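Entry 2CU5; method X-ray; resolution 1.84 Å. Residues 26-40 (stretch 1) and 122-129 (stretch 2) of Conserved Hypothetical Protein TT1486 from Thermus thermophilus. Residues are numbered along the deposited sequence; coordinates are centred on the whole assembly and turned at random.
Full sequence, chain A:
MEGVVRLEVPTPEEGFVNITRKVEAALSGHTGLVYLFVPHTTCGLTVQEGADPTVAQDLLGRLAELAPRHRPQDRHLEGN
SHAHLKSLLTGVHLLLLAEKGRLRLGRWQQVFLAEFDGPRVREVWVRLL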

# COMPACT_ATOMS: atom_id res chain seq x y z
N ALA A 26 19.78 1.50 -12.20
CA ALA A 26 20.00 0.11 -11.83
C ALA A 26 19.29 -0.87 -12.76
O ALA A 26 19.48 -2.08 -12.66
CB ALA A 26 19.54 -0.13 -10.39
N LEU A 27 18.50 -0.34 -13.69
CA LEU A 27 17.74 -1.17 -14.62
C LEU A 27 18.50 -1.74 -15.81
O LEU A 27 18.04 -2.70 -16.44
CB LEU A 27 16.52 -0.40 -15.13
CG LEU A 27 15.59 0.11 -14.03
CD1 LEU A 27 14.41 0.83 -14.67
CD2 LEU A 27 15.12 -1.06 -13.18
N SER A 28 19.64 -1.15 -16.14
CA SER A 28 20.43 -1.62 -17.28
C SER A 28 19.58 -1.78 -18.54
O SER A 28 19.64 -2.81 -19.21
CB SER A 28 21.12 -2.95 -16.95
OG SER A 28 22.05 -2.80 -15.90
N GLY A 29 18.78 -0.77 -18.85
CA GLY A 29 17.94 -0.81 -20.04
C GLY A 29 16.82 -1.85 -20.05
O GLY A 29 16.27 -2.16 -21.10
N HIS A 30 16.49 -2.39 -18.88
CA HIS A 30 15.44 -3.40 -18.77
C HIS A 30 14.07 -2.91 -19.25
O HIS A 30 13.74 -1.73 -19.13
CB HIS A 30 15.31 -3.86 -17.31
CG HIS A 30 14.15 -4.78 -17.06
ND1 HIS A 30 14.12 -6.08 -17.52
CD2 HIS A 30 12.99 -4.58 -16.39
CE1 HIS A 30 12.98 -6.65 -17.14
NE2 HIS A 30 12.28 -5.76 -16.46
N THR A 31 13.29 -3.84 -19.80
CA THR A 31 11.93 -3.55 -20.24
C THR A 31 11.04 -4.58 -19.54
O THR A 31 11.20 -5.78 -19.73
CB THR A 31 11.74 -3.70 -21.76
OG1 THR A 31 12.42 -2.63 -22.43
CG2 THR A 31 10.26 -3.66 -22.13
N GLY A 32 10.12 -4.10 -18.71
CA GLY A 32 9.24 -4.99 -17.98
C GLY A 32 8.98 -4.43 -16.60
O GLY A 32 9.38 -3.30 -16.30
N LEU A 33 8.33 -5.20 -15.74
CA LEU A 33 8.04 -4.74 -14.39
C LEU A 33 9.30 -4.68 -13.54
O LEU A 33 10.25 -5.43 -13.76
CB LEU A 33 6.99 -5.65 -13.74
CG LEU A 33 5.58 -5.48 -14.32
CD1 LEU A 33 4.66 -6.59 -13.86
CD2 LEU A 33 5.05 -4.12 -13.90
N VAL A 34 9.29 -3.77 -12.58
CA VAL A 34 10.41 -3.56 -11.66
C VAL A 34 9.88 -3.58 -10.23
O VAL A 34 8.91 -2.88 -9.92
CB VAL A 34 11.09 -2.19 -11.91
CG1 VAL A 34 12.19 -1.96 -10.89
CG2 VAL A 34 11.66 -2.13 -13.33
N TYR A 35 10.50 -4.39 -9.38
CA TYR A 35 10.10 -4.49 -7.99
C TYR A 35 11.05 -3.67 -7.11
O TYR A 35 12.27 -3.72 -7.29
CB TYR A 35 10.13 -5.96 -7.55
CG TYR A 35 9.92 -6.20 -6.07
CD1 TYR A 35 8.67 -6.02 -5.48
CD2 TYR A 35 10.98 -6.59 -5.26
CE1 TYR A 35 8.49 -6.23 -4.10
CE2 TYR A 35 10.81 -6.80 -3.89
CZ TYR A 35 9.56 -6.62 -3.32
OH TYR A 35 9.39 -6.84 -1.97
N LEU A 36 10.48 -2.90 -6.18
CA LEU A 36 11.26 -2.08 -5.26
C LEU A 36 10.84 -2.40 -3.83
O LEU A 36 9.65 -2.58 -3.55
CB LEU A 36 11.02 -0.59 -5.52
CG LEU A 36 11.37 -0.02 -6.89
CD1 LEU A 36 11.07 1.46 -6.89
CD2 LEU A 36 12.85 -0.27 -7.21
N PHE A 37 11.81 -2.45 -2.92
CA PHE A 37 11.53 -2.78 -1.53
C PHE A 37 12.51 -2.11 -0.57
O PHE A 37 13.70 -2.01 -0.85
CB PHE A 37 11.61 -4.31 -1.36
CG PHE A 37 11.32 -4.81 0.04
CD1 PHE A 37 10.02 -4.82 0.54
CD2 PHE A 37 12.34 -5.31 0.83
CE1 PHE A 37 9.74 -5.32 1.81
CE2 PHE A 37 12.08 -5.82 2.11
CZ PHE A 37 10.78 -5.83 2.60
N VAL A 38 12.00 -1.62 0.56
CA VAL A 38 12.89 -1.05 1.58
C VAL A 38 12.82 -2.03 2.75
O VAL A 38 11.75 -2.31 3.29
CB VAL A 38 12.47 0.38 2.06
CG1 VAL A 38 12.88 1.41 1.04
CG2 VAL A 38 10.97 0.44 2.33
N PRO A 39 13.97 -2.61 3.13
CA PRO A 39 14.01 -3.56 4.24
C PRO A 39 14.07 -2.80 5.56
O PRO A 39 14.91 -3.08 6.41
CB PRO A 39 15.28 -4.34 3.96
CG PRO A 39 16.19 -3.25 3.44
CD PRO A 39 15.30 -2.49 2.49
N HIS A 40 13.17 -1.84 5.71
CA HIS A 40 13.13 -0.99 6.90
C HIS A 40 11.71 -0.85 7.43
O HIS A 40 10.75 -1.12 6.72
CB HIS A 40 13.69 0.39 6.54
CG HIS A 40 15.06 0.35 5.94
ND1 HIS A 40 16.17 -0.08 6.64
CD2 HIS A 40 15.50 0.67 4.70
CE1 HIS A 40 17.23 -0.02 5.86
NE2 HIS A 40 16.85 0.43 4.67
N ARG A 122 19.62 4.63 3.82
CA ARG A 122 18.69 3.52 3.67
C ARG A 122 19.05 2.63 2.49
O ARG A 122 19.79 3.03 1.61
CB ARG A 122 17.28 4.05 3.44
CG ARG A 122 16.76 4.93 4.56
CD ARG A 122 16.53 4.10 5.81
NE ARG A 122 15.60 4.76 6.71
CZ ARG A 122 15.11 4.22 7.82
NH1 ARG A 122 14.28 4.91 8.58
NH2 ARG A 122 15.46 2.99 8.17
N GLU A 123 18.50 1.42 2.51
CA GLU A 123 18.70 0.47 1.43
C GLU A 123 17.39 0.37 0.65
O GLU A 123 16.31 0.45 1.23
CB GLU A 123 19.03 -0.92 1.97
CG GLU A 123 20.48 -1.14 2.36
CD GLU A 123 20.75 -2.58 2.76
OE1 GLU A 123 20.21 -3.49 2.10
OE2 GLU A 123 21.51 -2.81 3.73
N VAL A 124 17.51 0.22 -0.66
CA VAL A 124 16.36 0.05 -1.52
C VAL A 124 16.76 -1.08 -2.46
O VAL A 124 17.75 -0.97 -3.18
CB VAL A 124 16.04 1.31 -2.35
CG1 VAL A 124 14.91 1.02 -3.32
CG2 VAL A 124 15.65 2.46 -1.42
N TRP A 125 16.00 -2.17 -2.43
CA TRP A 125 16.30 -3.31 -3.29
C TRP A 125 15.54 -3.21 -4.59
O TRP A 125 14.37 -2.81 -4.61
CB TRP A 125 15.95 -4.62 -2.58
CG TRP A 125 16.69 -4.82 -1.29
CD1 TRP A 125 17.82 -4.17 -0.88
CD2 TRP A 125 16.37 -5.76 -0.26
NE1 TRP A 125 18.22 -4.65 0.34
CE2 TRP A 125 17.35 -5.63 0.74
CE3 TRP A 125 15.35 -6.71 -0.09
CZ2 TRP A 125 17.35 -6.41 1.91
CZ3 TRP A 125 15.34 -7.49 1.06
CH2 TRP A 125 16.34 -7.33 2.05
N VAL A 126 16.20 -3.56 -5.69
CA VAL A 126 15.59 -3.48 -7.01
C VAL A 126 15.66 -4.84 -7.68
O VAL A 126 16.74 -5.43 -7.81
CB VAL A 126 16.32 -2.45 -7.89
CG1 VAL A 126 15.58 -2.29 -9.21
CG2 VAL A 126 16.43 -1.12 -7.16
N ARG A 127 14.51 -5.34 -8.10
CA ARG A 127 14.40 -6.63 -8.77
C ARG A 127 13.65 -6.48 -10.08
O ARG A 127 12.55 -5.93 -10.12
CB ARG A 127 13.67 -7.62 -7.87
CG ARG A 127 13.22 -8.89 -8.56
CD ARG A 127 14.39 -9.77 -8.95
NE ARG A 127 14.05 -11.17 -8.76
CZ ARG A 127 13.16 -11.84 -9.49
NH1 ARG A 127 12.52 -11.23 -10.48
NH2 ARG A 127 12.89 -13.10 -9.21
N LEU A 128 14.25 -6.97 -11.16
CA LEU A 128 13.62 -6.91 -12.47
C LEU A 128 12.84 -8.20 -12.69
O LEU A 128 13.36 -9.29 -12.44
CB LEU A 128 14.68 -6.77 -13.57
CG LEU A 128 15.81 -5.75 -13.33
CD1 LEU A 128 16.82 -5.81 -14.47
CD2 LEU A 128 15.23 -4.36 -13.20
N LEU A 129 11.60 -8.07 -13.13
CA LEU A 129 10.77 -9.24 -13.42
C LEU A 129 10.84 -9.52 -14.91
O LEU A 129 11.09 -8.56 -15.68
CB LEU A 129 9.31 -9.00 -13.03
CG LEU A 129 8.91 -8.95 -11.56
CD1 LEU A 129 9.52 -7.73 -10.88
CD2 LEU A 129 7.40 -8.92 -11.45
OXT LEU A 129 10.63 -10.68 -15.31

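Antiparallel strands illustrate how a regular backbone ladder fixes where side chains must meet, leaving shape to decide how they fit. In TT1486 the strand 32-37 runs beside the C-terminal strand 122-128, their directions 158° apart and their axes approaching to 4.6 Å. The ladder is built from alternating pairs. Tyr35 and Arg127 exchange two hydrogen bonds, Tyr35 N to Arg127 O at 2.7 Å and Arg127 N to Tyr35 O at 2.9 Å; Phe37 and Trp125 do the same, with Trp125 N to Phe37 O at 2.8 Å and Phe37 N to Trp125 O at 3.1 Å, the latter more bent. Leu129 N extends the series to Leu33 O at 3.0 Å. Between these rungs lie the non-hydrogen-bonded pairs Val34-Leu128 and Leu36-Val126, where CA-H groups approach carbonyls, as in Leu36 CA to Trp125 O at 3.3 Å.

Because side chains alternate, the two faces acquire different relief. The face bearing Val34, Leu36, Val126 and Leu128 is wholly aliphatic. Here Val126 is a branched wedge: its CG1 lies 3.8 Å from Val34 CG1, while its CG2 lies 3.7 Å from Leu36 CD2, so the branched side chain packs against both Val34 and Leu36. Leu27, reaching in from ahead of the strand, sets its CD2 tightly against Leu128 CD2 at 3.3 Å and also comes within 4.2 Å of Val126 CG1. Leu128 in turn lays its CB over the face of the His30 ring, 3.8 Å from the centroid and almost on the ring normal, a CH-pi contact in which a small aliphatic bump meets a flat aromatic surface.

The opposite face is filled by bulkier groups. Phe37 CD2 touches Trp125 CE3 at 3.4 Å, the rings meeting obliquely with planes at 44°. The broad indole also supports Pro39, whose CB sits 3.9 Å from the centroid of the six-membered ring, over its face. Trp125 NE1 is satisfied by Glu123 OE1 within its own strand, at 2.9 Å. Further along, Leu129 CD1 packs against Tyr35 CB at 3.8 Å, and Arg127 CB lies at the edge of the tyrosine ring.

Beyond the strand 32-37, side chains take over from the ladder. His40 NE2 accepts a hydrogen bond from Glu123 N at 2.9 Å, giving that backbone amide an imidazole in place of a carbonyl. Arg122 CD covers one face of the same ring, 3.9 Å from the centroid. Together these contacts contribute to 996 Å² of buried surface.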